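Local structure of peroxiredoxin (Clostridioides difficile, 6TSB) at residues A[316-321]-A[327-332]; A[54-59]-A[172-177]; A[239-244]-A[252-257]; A[98-103]-A[138-143]. The protein is a bifunctional spore-coat protein, peroxiredoxin and chitinase, present here as its family 18 glycosyl hydrolase domain, which hydrolyses the beta-1,4 links of chitin. All coordinates share one frame; numbering follows the deposited sequence.

From the N terminus, residues 54-59 open a long loop that closes only at 172-177, across the inside of the TIM barrel (interaction 2). Interaction 4 is nested within it: the loops after strands 92-98 and 133-137, at 98-103 and 138-143, meet on the way. Two short local closures follow in series, each between a helix and the strand after it: 239-244 with 252-257 (interaction 3) and 316-321 with 327-332 (interaction 1). Interactions 2, 3 and 4 belong to one barrel body, their centres 17 to 20 Å apart. Interaction 1, centred about 47 Å or more from each, pairs its strand with one of the second subunit, consistent with completing that barrel; interaction 3 also touches that subunit.

Interaction 1: A[316-321]-A[327-332]; sequences LKTQYV and GGVFSW
Val321, on helix 311-323, presses both methyl groups against the start of strand 328-332, and here the contact is closest. Its CG2 lies 3.8 Å from Gly328 O, while CG1 meets the same glycine at its CA, 4.1 Å away. With CG1 anti to the backbone N (chi1 159°), both branches of the valine lie against Gly328, CG2 at the carbonyl O and CG1 at the CA and the O. The CA atoms of Val321 and Gly328 are 6.4 Å apart. Toward Val329 the packing slackens. Val321 CG2 also meets Val329 CB, at 4.5 Å, and one turn earlier in the helix Thr318 CG2 reaches Val329 CG1 at 4.5 Å, a grazing touch. The Thr318 hydroxyl takes no part in it, for OG1 is hydrogen-bonded to Ile314 O and Phe315 O of its own helix. The segment axes approach to 8.5 Å and run at 145°, close to antiparallel, as in an alpha-beta unit of a TIM barrel. This helix and strand stand well away from the barrel of their own chain, however. Strand 328-332 pairs in parallel with a strand of the second subunit, an arrangement consistent with a domain-swapped barrel. Helix 341-351 packs over the contact, Ile350 touching Thr318, Val321 and Val329. Between the two segments no hydrogen bond forms. Farther along the strand, beyond the helix, Phe330 and Trp332 meet Tyr41 of the second subunit, and Ser331 OG is hydrogen-bonded to Glu40 of that subunit.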
# COMPACT_ATOMS: atom_id res chain seq x y z
N LEU A 316 0.30 -5.81 13.18
CA LEU A 316 1.70 -5.90 13.68
C LEU A 316 1.76 -5.63 15.20
O LEU A 316 2.39 -6.46 15.92
CB LEU A 316 2.56 -4.93 12.86
CG LEU A 316 2.76 -5.34 11.39
CD1 LEU A 316 3.77 -4.43 10.71
CD2 LEU A 316 3.19 -6.80 11.28
N LYS A 317 1.08 -4.57 15.68
CA LYS A 317 0.93 -4.28 17.14
C LYS A 317 0.25 -5.46 17.84
O LYS A 317 0.77 -5.86 18.89
CB LYS A 317 0.22 -2.95 17.37
CG LYS A 317 1.21 -1.79 17.40
CD LYS A 317 0.66 -0.41 17.11
CE LYS A 317 1.79 0.54 16.82
NZ LYS A 317 1.38 1.95 16.95
N THR A 318 -0.84 -6.02 17.31
CA THR A 318 -1.57 -7.14 17.97
C THR A 318 -0.72 -8.42 17.92
O THR A 318 -0.88 -9.29 18.83
CB THR A 318 -2.96 -7.37 17.35
OG1 THR A 318 -2.89 -7.46 15.92
CG2 THR A 318 -3.95 -6.29 17.74
N GLN A 319 0.14 -8.56 16.89
CA GLN A 319 1.15 -9.66 16.84
C GLN A 319 2.09 -9.51 18.05
O GLN A 319 2.26 -10.49 18.80
CB GLN A 319 1.97 -9.66 15.54
CG GLN A 319 1.24 -10.22 14.32
CD GLN A 319 0.84 -11.67 14.52
OE1 GLN A 319 -0.32 -11.97 14.78
NE2 GLN A 319 1.81 -12.57 14.43
N TYR A 320 2.67 -8.32 18.22
CA TYR A 320 3.60 -7.98 19.32
C TYR A 320 2.95 -8.38 20.65
O TYR A 320 3.65 -8.91 21.51
CB TYR A 320 4.00 -6.51 19.23
CG TYR A 320 5.09 -6.09 20.18
CD1 TYR A 320 4.84 -5.86 21.53
CD2 TYR A 320 6.39 -5.89 19.72
CE1 TYR A 320 5.85 -5.46 22.39
CE2 TYR A 320 7.41 -5.47 20.57
CZ TYR A 320 7.14 -5.25 21.91
OH TYR A 320 8.17 -4.85 22.72
N VAL A 321 1.65 -8.15 20.79
CA VAL A 321 0.92 -8.45 22.05
C VAL A 321 1.01 -9.96 22.28
O VAL A 321 1.21 -10.43 23.44
CB VAL A 321 -0.54 -7.93 22.00
CG1 VAL A 321 -1.46 -8.64 22.99
CG2 VAL A 321 -0.61 -6.43 22.23
N GLY A 327 -1.03 -8.32 28.14
CA GLY A 327 -2.38 -8.55 28.69
C GLY A 327 -3.49 -8.29 27.67
O GLY A 327 -4.57 -8.84 27.81
N GLY A 328 -3.23 -7.52 26.63
CA GLY A 328 -4.24 -7.25 25.61
C GLY A 328 -3.93 -5.93 24.99
O GLY A 328 -2.78 -5.45 25.15
N VAL A 329 -4.92 -5.33 24.37
CA VAL A 329 -4.77 -4.08 23.60
C VAL A 329 -6.00 -3.21 23.91
O VAL A 329 -7.00 -3.74 24.41
CB VAL A 329 -4.65 -4.45 22.11
CG1 VAL A 329 -5.93 -5.06 21.58
CG2 VAL A 329 -4.22 -3.29 21.24
N PHE A 330 -5.91 -1.93 23.61
CA PHE A 330 -6.96 -0.93 23.87
C PHE A 330 -6.72 0.18 22.86
O PHE A 330 -5.58 0.31 22.41
CB PHE A 330 -6.92 -0.39 25.31
CG PHE A 330 -5.88 0.65 25.66
CD1 PHE A 330 -6.07 1.99 25.33
CD2 PHE A 330 -4.70 0.30 26.34
CE1 PHE A 330 -5.14 2.96 25.68
CE2 PHE A 330 -3.76 1.27 26.68
CZ PHE A 330 -3.98 2.59 26.35
N SER A 331 -7.77 0.93 22.54
CA SER A 331 -7.73 2.12 21.65
C SER A 331 -8.22 3.33 22.43
O SER A 331 -8.99 3.17 23.38
CB SER A 331 -8.60 1.96 20.41
OG SER A 331 -9.94 1.65 20.76
N TRP A 332 -7.66 4.46 22.04
CA TRP A 332 -8.11 5.84 22.31
C TRP A 332 -8.49 6.42 20.95
O TRP A 332 -7.58 6.70 20.17
CB TRP A 332 -6.99 6.66 22.96
CG TRP A 332 -7.45 8.06 23.23
CD1 TRP A 332 -7.40 9.14 22.40
CD2 TRP A 332 -8.18 8.48 24.39
NE1 TRP A 332 -8.00 10.22 22.99
CE2 TRP A 332 -8.48 9.84 24.21
CE3 TRP A 332 -8.57 7.83 25.56
CZ2 TRP A 332 -9.17 10.58 25.17
CZ3 TRP A 332 -9.26 8.56 26.51
CH2 TRP A 332 -9.55 9.91 26.31

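Interaction 2: A[54-59]-A[172-177]; sequences LDAVIF and DKWLSV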
# COMPACT_ATOMS: atom_id res chain seq x y z
N LEU A 54 15.05 6.61 -22.09
CA LEU A 54 14.71 5.62 -23.16
C LEU A 54 15.93 5.31 -24.03
O LEU A 54 16.69 6.24 -24.29
CB LEU A 54 13.59 6.21 -24.02
CG LEU A 54 12.38 6.68 -23.24
CD1 LEU A 54 11.31 7.20 -24.18
CD2 LEU A 54 11.84 5.58 -22.35
N ASP A 55 16.09 4.05 -24.46
CA ASP A 55 17.06 3.65 -25.51
C ASP A 55 16.40 3.82 -26.88
O ASP A 55 17.12 3.95 -27.89
CB ASP A 55 17.54 2.20 -25.33
CG ASP A 55 18.28 1.92 -24.04
OD1 ASP A 55 19.46 2.27 -23.99
OD2 ASP A 55 17.66 1.36 -23.10
N ALA A 56 15.07 3.75 -26.92
CA ALA A 56 14.32 3.78 -28.19
C ALA A 56 12.88 4.25 -27.97
O ALA A 56 12.28 3.98 -26.90
CB ALA A 56 14.34 2.42 -28.82
N VAL A 57 12.39 4.96 -28.97
CA VAL A 57 11.00 5.47 -29.09
C VAL A 57 10.41 4.85 -30.36
O VAL A 57 11.14 4.78 -31.42
CB VAL A 57 10.95 7.01 -29.12
CG1 VAL A 57 11.32 7.58 -27.77
CG2 VAL A 57 11.85 7.60 -30.20
N ILE A 58 9.16 4.43 -30.26
CA ILE A 58 8.44 3.78 -31.38
C ILE A 58 7.27 4.70 -31.69
O ILE A 58 6.32 4.70 -30.91
CB ILE A 58 8.00 2.34 -31.06
CG1 ILE A 58 9.16 1.44 -30.62
CG2 ILE A 58 7.29 1.75 -32.26
CD1 ILE A 58 8.76 -0.02 -30.36
N PHE A 59 7.37 5.47 -32.78
CA PHE A 59 6.27 6.32 -33.28
C PHE A 59 5.10 5.44 -33.71
O PHE A 59 5.28 4.56 -34.57
CB PHE A 59 6.72 7.19 -34.46
CG PHE A 59 5.59 8.01 -35.03
CD1 PHE A 59 5.12 9.12 -34.35
CD2 PHE A 59 4.98 7.65 -36.21
CE1 PHE A 59 4.06 9.87 -34.85
CE2 PHE A 59 3.91 8.40 -36.71
CZ PHE A 59 3.45 9.50 -36.02
N ASP A 172 21.60 -3.69 -40.49
CA ASP A 172 21.93 -2.52 -39.62
C ASP A 172 20.70 -1.69 -39.24
O ASP A 172 20.90 -0.63 -38.68
CB ASP A 172 22.94 -1.59 -40.30
CG ASP A 172 24.32 -2.20 -40.36
OD1 ASP A 172 24.72 -2.86 -39.37
OD2 ASP A 172 24.98 -2.03 -41.40
N LYS A 173 19.48 -2.13 -39.56
CA LYS A 173 18.25 -1.40 -39.16
C LYS A 173 17.41 -2.31 -38.27
O LYS A 173 17.39 -3.55 -38.43
CB LYS A 173 17.40 -0.97 -40.36
CG LYS A 173 18.05 -0.00 -41.34
CD LYS A 173 18.17 1.39 -40.79
CE LYS A 173 18.99 2.31 -41.66
NZ LYS A 173 19.24 3.58 -40.94
N TRP A 174 16.72 -1.68 -37.34
CA TRP A 174 15.83 -2.36 -36.39
C TRP A 174 14.61 -2.83 -37.15
O TRP A 174 13.99 -2.06 -37.89
CB TRP A 174 15.50 -1.39 -35.26
CG TRP A 174 14.31 -1.68 -34.41
CD1 TRP A 174 13.04 -1.98 -34.79
CD2 TRP A 174 14.30 -1.55 -32.99
NE1 TRP A 174 12.23 -2.08 -33.69
CE2 TRP A 174 12.98 -1.79 -32.57
CE3 TRP A 174 15.29 -1.23 -32.05
CZ2 TRP A 174 12.63 -1.75 -31.22
CZ3 TRP A 174 14.93 -1.17 -30.73
CH2 TRP A 174 13.62 -1.43 -30.32
N LEU A 175 14.29 -4.10 -36.96
CA LEU A 175 13.00 -4.64 -37.39
C LEU A 175 12.41 -5.34 -36.18
O LEU A 175 13.15 -6.08 -35.55
CB LEU A 175 13.24 -5.60 -38.56
CG LEU A 175 12.03 -6.43 -38.98
CD1 LEU A 175 10.85 -5.53 -39.32
CD2 LEU A 175 12.37 -7.33 -40.15
N SER A 176 11.15 -5.10 -35.86
CA SER A 176 10.47 -5.69 -34.70
C SER A 176 9.03 -5.98 -35.10
O SER A 176 8.55 -5.44 -36.08
CB SER A 176 10.57 -4.79 -33.48
OG SER A 176 9.88 -3.55 -33.67
N VAL A 177 8.39 -6.82 -34.33
CA VAL A 177 7.01 -7.30 -34.58
C VAL A 177 6.35 -7.19 -33.23
O VAL A 177 6.97 -7.57 -32.24
CB VAL A 177 7.07 -8.75 -35.09
CG1 VAL A 177 5.72 -9.45 -35.01
CG2 VAL A 177 7.64 -8.78 -36.50
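Ser176 OG is held by two groups: it accepts a hydrogen bond from Trp174 NE1 (2.8 Å, angle at the hydrogen 152°) and is also bonded to Asp135 OD1. The NE1 bond, with OG 19° out of the indole plane, probably limits the rotation of the Trp174 ring, and Asp135 in turn positions the serine hydroxyl. The indole reaches across the inside of the TIM barrel to Ala56 and Ile58. Strands 56-64 and 174-179 are not neighbours in the barrel sheet; strands 92-98 and 133-137 lie between them, and the CA atoms of Ile58 and Ser176 are 10.2 Å apart. The tryptophan spans that distance. Its CG is anti to the backbone N (chi1 162°), which sends the six-membered ring inward toward strand 56-64. There CZ3 of Trp174 rests against Ala56 CB at 4.1 Å. Ile58, two residues along, stretches its extended chain to meet the same ring at CZ2, while Val57 between them points the other way, onto Leu81 of helix 75-83. Tyr201 meets the indole ring at about 45°, and Ile37 and Ile94, on the strands flanking 56-64, also touch Trp174, so the indole is packed within the barrel core near the starts of its strands. Apart from the nitrogen bonded to Ser176, the interaction is apolar, and both Ala56 and Ile58 approach the ring obliquely. Ile58 places CD1 4.3 Å from Trp174 CZ2.

Interaction 3: A[239-244]-A[252-257]; sequences AMVRNL and EKILLG
Ile254 points its CD1 methyl into the angle between Val241 and Leu244, three residues apart on helix 237-246. The pair of segments is a helix followed by the strand it leads into, the repeating alpha-beta step of a TIM barrel, and Ile254 faces the helical layer. The apolar contacts all converge on that one methyl: Leu244 CB is 3.9 Å away, Leu244 CD1 4.2 Å, and Val241 CG1 also 4.2 Å. With CG1 anti to its own carbonyl carbon (chi1 -53°) and the chain then extended, Ile254 reaches the helix, and its side chain crosses that of Leu244 at a slant. Phe202 and Leu204 of strand 201-204 back Leu244 and Val241 respectively.

No hydrogen bond joins the segments. Polar ties leave them outward instead: Lys253 NZ is bonded to the carbonyls of Ala196 and Ile199, and Leu255 shares backbone bonds with Phe202 and Leu204. Along its other edge the strand, at Leu255 to Gly257, pairs in parallel with a strand of the second subunit, while Leu256 touches Val321 of the second subunit. Within the helix contact, Ile254 CD1 also lies 4.1 Å from Val241 O.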
# COMPACT_ATOMS: atom_id res chain seq x y z
N ALA A 239 3.48 -16.95 -18.71
CA ALA A 239 3.08 -18.00 -19.68
C ALA A 239 3.30 -17.53 -21.14
O ALA A 239 3.56 -18.39 -22.00
CB ALA A 239 1.64 -18.40 -19.42
N MET A 240 3.21 -16.22 -21.42
CA MET A 240 3.41 -15.67 -22.79
C MET A 240 4.90 -15.65 -23.09
O MET A 240 5.30 -16.09 -24.20
CB MET A 240 2.84 -14.27 -22.96
CG MET A 240 1.36 -14.32 -23.11
SD MET A 240 0.68 -12.76 -23.70
CE MET A 240 -1.04 -13.23 -23.65
N VAL A 241 5.71 -15.28 -22.11
CA VAL A 241 7.19 -15.32 -22.29
C VAL A 241 7.65 -16.77 -22.47
O VAL A 241 8.51 -17.02 -23.33
CB VAL A 241 7.90 -14.67 -21.11
CG1 VAL A 241 9.39 -14.65 -21.34
CG2 VAL A 241 7.35 -13.28 -20.85
N ARG A 242 7.13 -17.71 -21.68
CA ARG A 242 7.55 -19.13 -21.75
C ARG A 242 7.06 -19.74 -23.08
O ARG A 242 7.87 -20.42 -23.72
CB ARG A 242 7.02 -19.94 -20.55
CG ARG A 242 7.57 -19.50 -19.20
CD ARG A 242 9.08 -19.24 -19.16
NE ARG A 242 9.46 -18.77 -17.84
CZ ARG A 242 10.64 -18.26 -17.51
NH1 ARG A 242 11.59 -18.13 -18.43
NH2 ARG A 242 10.85 -17.85 -16.26
N ASN A 243 5.79 -19.51 -23.45
CA ASN A 243 5.23 -19.97 -24.75
C ASN A 243 6.11 -19.49 -25.90
O ASN A 243 6.49 -20.34 -26.76
CB ASN A 243 3.79 -19.50 -24.90
CG ASN A 243 2.83 -20.22 -23.99
OD1 ASN A 243 3.13 -21.29 -23.44
ND2 ASN A 243 1.64 -19.68 -23.88
N LEU A 244 6.49 -18.21 -25.94
CA LEU A 244 7.35 -17.68 -27.04
C LEU A 244 8.72 -18.35 -26.99
O LEU A 244 9.29 -18.62 -28.07
CB LEU A 244 7.48 -16.16 -26.94
CG LEU A 244 6.22 -15.37 -27.30
CD1 LEU A 244 6.36 -13.93 -26.89
CD2 LEU A 244 5.90 -15.45 -28.79
N GLU A 252 16.50 -12.92 -25.21
CA GLU A 252 17.18 -11.61 -25.43
C GLU A 252 16.46 -10.74 -26.47
O GLU A 252 16.94 -9.61 -26.67
CB GLU A 252 18.55 -11.73 -26.10
CG GLU A 252 19.42 -12.88 -25.68
CD GLU A 252 19.20 -14.20 -26.42
OE1 GLU A 252 19.82 -14.39 -27.50
OE2 GLU A 252 18.42 -15.04 -25.89
N LYS A 253 15.55 -11.32 -27.26
CA LYS A 253 14.85 -10.62 -28.36
C LYS A 253 13.43 -10.31 -27.88
O LYS A 253 12.75 -9.56 -28.58
CB LYS A 253 14.85 -11.45 -29.66
CG LYS A 253 16.21 -11.53 -30.39
CD LYS A 253 16.12 -12.09 -31.82
CE LYS A 253 17.43 -12.05 -32.57
NZ LYS A 253 17.31 -12.62 -33.94
N ILE A 254 13.02 -10.82 -26.72
CA ILE A 254 11.69 -10.50 -26.16
C ILE A 254 11.74 -9.18 -25.39
O ILE A 254 12.53 -9.09 -24.44
CB ILE A 254 11.16 -11.60 -25.26
CG1 ILE A 254 11.18 -12.94 -26.01
CG2 ILE A 254 9.77 -11.17 -24.77
CD1 ILE A 254 10.29 -14.00 -25.42
N LEU A 255 10.86 -8.24 -25.75
CA LEU A 255 10.66 -6.97 -24.99
C LEU A 255 9.35 -7.08 -24.25
O LEU A 255 8.33 -7.35 -24.93
CB LEU A 255 10.60 -5.79 -25.94
CG LEU A 255 11.89 -5.46 -26.67
CD1 LEU A 255 11.81 -4.06 -27.27
CD2 LEU A 255 13.08 -5.61 -25.74
N LEU A 256 9.38 -6.91 -22.93
CA LEU A 256 8.17 -7.09 -22.10
C LEU A 256 7.40 -5.77 -22.11
O LEU A 256 8.00 -4.73 -21.81
CB LEU A 256 8.56 -7.52 -20.68
CG LEU A 256 7.42 -8.15 -19.86
CD1 LEU A 256 7.97 -9.10 -18.81
CD2 LEU A 256 6.53 -7.10 -19.22
N GLY A 257 6.12 -5.85 -22.46
CA GLY A 257 5.24 -4.68 -22.62
C GLY A 257 4.46 -4.44 -21.35
O GLY A 257 3.84 -5.41 -20.85

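Interaction 4: A[98-103]-A[138-143]; sequences GGWGAE and WEYPGS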
# COMPACT_ATOMS: atom_id res chain seq x y z
N GLY A 98 0.66 -0.05 -38.33
CA GLY A 98 -0.53 -0.89 -38.10
C GLY A 98 -1.23 -0.51 -36.81
O GLY A 98 -1.57 0.67 -36.67
N GLY A 99 -1.47 -1.50 -35.95
CA GLY A 99 -2.24 -1.32 -34.71
C GLY A 99 -3.61 -1.92 -34.80
O GLY A 99 -4.03 -2.36 -35.89
N TRP A 100 -4.32 -1.95 -33.68
CA TRP A 100 -5.64 -2.62 -33.61
C TRP A 100 -6.56 -2.05 -34.69
O TRP A 100 -6.71 -0.80 -34.74
CB TRP A 100 -6.24 -2.45 -32.22
CG TRP A 100 -7.52 -3.20 -32.09
CD1 TRP A 100 -8.79 -2.70 -32.08
CD2 TRP A 100 -7.64 -4.62 -31.98
NE1 TRP A 100 -9.70 -3.72 -31.96
CE2 TRP A 100 -9.02 -4.91 -31.88
CE3 TRP A 100 -6.71 -5.66 -31.96
CZ2 TRP A 100 -9.48 -6.22 -31.76
CZ3 TRP A 100 -7.17 -6.95 -31.83
CH2 TRP A 100 -8.54 -7.22 -31.73
N GLY A 101 -7.16 -2.93 -35.51
CA GLY A 101 -8.12 -2.54 -36.57
C GLY A 101 -7.45 -2.05 -37.86
O GLY A 101 -8.18 -1.85 -38.81
N ALA A 102 -6.12 -1.90 -37.91
CA ALA A 102 -5.36 -1.40 -39.08
C ALA A 102 -5.30 -2.44 -40.20
O ALA A 102 -4.51 -3.42 -40.10
CB ALA A 102 -3.97 -0.98 -38.68
N GLU A 103 -6.07 -2.16 -41.26
CA GLU A 103 -6.29 -3.04 -42.44
C GLU A 103 -5.10 -2.92 -43.39
O GLU A 103 -4.36 -1.93 -43.28
CB GLU A 103 -7.60 -2.67 -43.17
CG GLU A 103 -7.92 -3.57 -44.36
CD GLU A 103 -8.18 -5.02 -44.00
OE1 GLU A 103 -9.30 -5.29 -43.54
OE2 GLU A 103 -7.26 -5.87 -44.16
N TRP A 138 0.78 -5.98 -37.03
CA TRP A 138 -0.35 -6.74 -37.62
C TRP A 138 -1.09 -7.46 -36.49
O TRP A 138 -0.48 -8.32 -35.83
CB TRP A 138 0.24 -7.66 -38.68
CG TRP A 138 -0.74 -8.39 -39.53
CD1 TRP A 138 -2.10 -8.42 -39.42
CD2 TRP A 138 -0.39 -9.28 -40.59
NE1 TRP A 138 -2.62 -9.24 -40.38
CE2 TRP A 138 -1.59 -9.77 -41.12
CE3 TRP A 138 0.83 -9.65 -41.18
CZ2 TRP A 138 -1.60 -10.67 -42.20
CZ3 TRP A 138 0.82 -10.52 -42.25
CH2 TRP A 138 -0.38 -11.03 -42.74
N GLU A 139 -2.36 -7.09 -36.27
CA GLU A 139 -3.13 -7.50 -35.08
C GLU A 139 -4.45 -8.17 -35.51
O GLU A 139 -5.54 -7.64 -35.32
CB GLU A 139 -3.29 -6.27 -34.16
CG GLU A 139 -1.98 -5.76 -33.57
CD GLU A 139 -2.06 -4.68 -32.49
OE1 GLU A 139 -3.10 -4.63 -31.82
OE2 GLU A 139 -1.09 -3.90 -32.32
N TYR A 140 -4.40 -9.41 -36.01
CA TYR A 140 -3.25 -10.30 -35.97
C TYR A 140 -3.31 -11.13 -37.25
O TYR A 140 -4.37 -11.36 -37.80
CB TYR A 140 -3.30 -11.18 -34.71
CG TYR A 140 -3.21 -10.43 -33.40
CD1 TYR A 140 -1.98 -10.01 -32.92
CD2 TYR A 140 -4.34 -10.12 -32.64
CE1 TYR A 140 -1.87 -9.28 -31.74
CE2 TYR A 140 -4.24 -9.40 -31.45
CZ TYR A 140 -2.99 -8.99 -30.99
OH TYR A 140 -2.81 -8.25 -29.85
N PRO A 141 -2.18 -11.62 -37.78
CA PRO A 141 -2.24 -12.51 -38.93
C PRO A 141 -3.18 -13.68 -38.63
O PRO A 141 -3.19 -14.15 -37.53
CB PRO A 141 -0.81 -13.01 -39.11
CG PRO A 141 0.07 -12.01 -38.38
CD PRO A 141 -0.81 -11.39 -37.31
N GLY A 142 -3.98 -14.08 -39.61
CA GLY A 142 -4.86 -15.26 -39.52
C GLY A 142 -6.16 -14.97 -38.80
O GLY A 142 -7.03 -15.87 -38.78
N SER A 143 -6.33 -13.78 -38.22
CA SER A 143 -7.51 -13.44 -37.39
C SER A 143 -8.16 -12.17 -37.91
O SER A 143 -7.41 -11.20 -38.21
CB SER A 143 -7.11 -13.28 -35.95
OG SER A 143 -8.14 -12.64 -35.21
O HOH W 1 -3.56 -4.76 -37.73
O HOH W 2 -2.74 -1.15 -30.96
O HOH W 3 -5.99 -5.39 -36.30
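Trp100 and Glu139 cross at about a right angle, the indole and carboxylate planes turned 51° apart, and Glu139 OE1 comes to the edge of the indole, 3.8 Å from Trp100 CE3. Both belong to loops at the C-terminal ends of TIM-barrel strands, where family 18 enzymes have their substrate cleft; Glu139 closes the DxxDxDxE signature of that family. Its chain runs extended toward Gly99 and Trp100, with OE2 3.7 Å from Gly99 CA. The OE1 to Trp100 N approach is too bent for a hydrogen bond. Instead a water accepts from Trp100 N and weakly donates to Glu139 OE2. A second water receives Glu139 N and bonds to the carbonyls of Gly99 and Ala102, bridging the type II turn at 99-102 and the Glu139 backbone of the other loop.

The side chains of Tyr140, which follows a cis peptide bond, and Trp100 likewise cross at about a right angle, Tyr140 CE2 lying near the plane of the indole at its edge. Glu139 CB meanwhile sits 4.0 Å over the centre of the Tyr140 ring, so the glutamate backs the tyrosine. A bound di(hydroxyethyl)ether about 4 Å from the Tyr140 side chain is consistent with an accessible cleft, and Trp100 itself is exposed. With CG anti to the backbone N (chi1 -176°), the indole swings its six-membered ring toward the tyrosine, bringing Trp100 CZ3 to 3.8 Å from Tyr140 CE2.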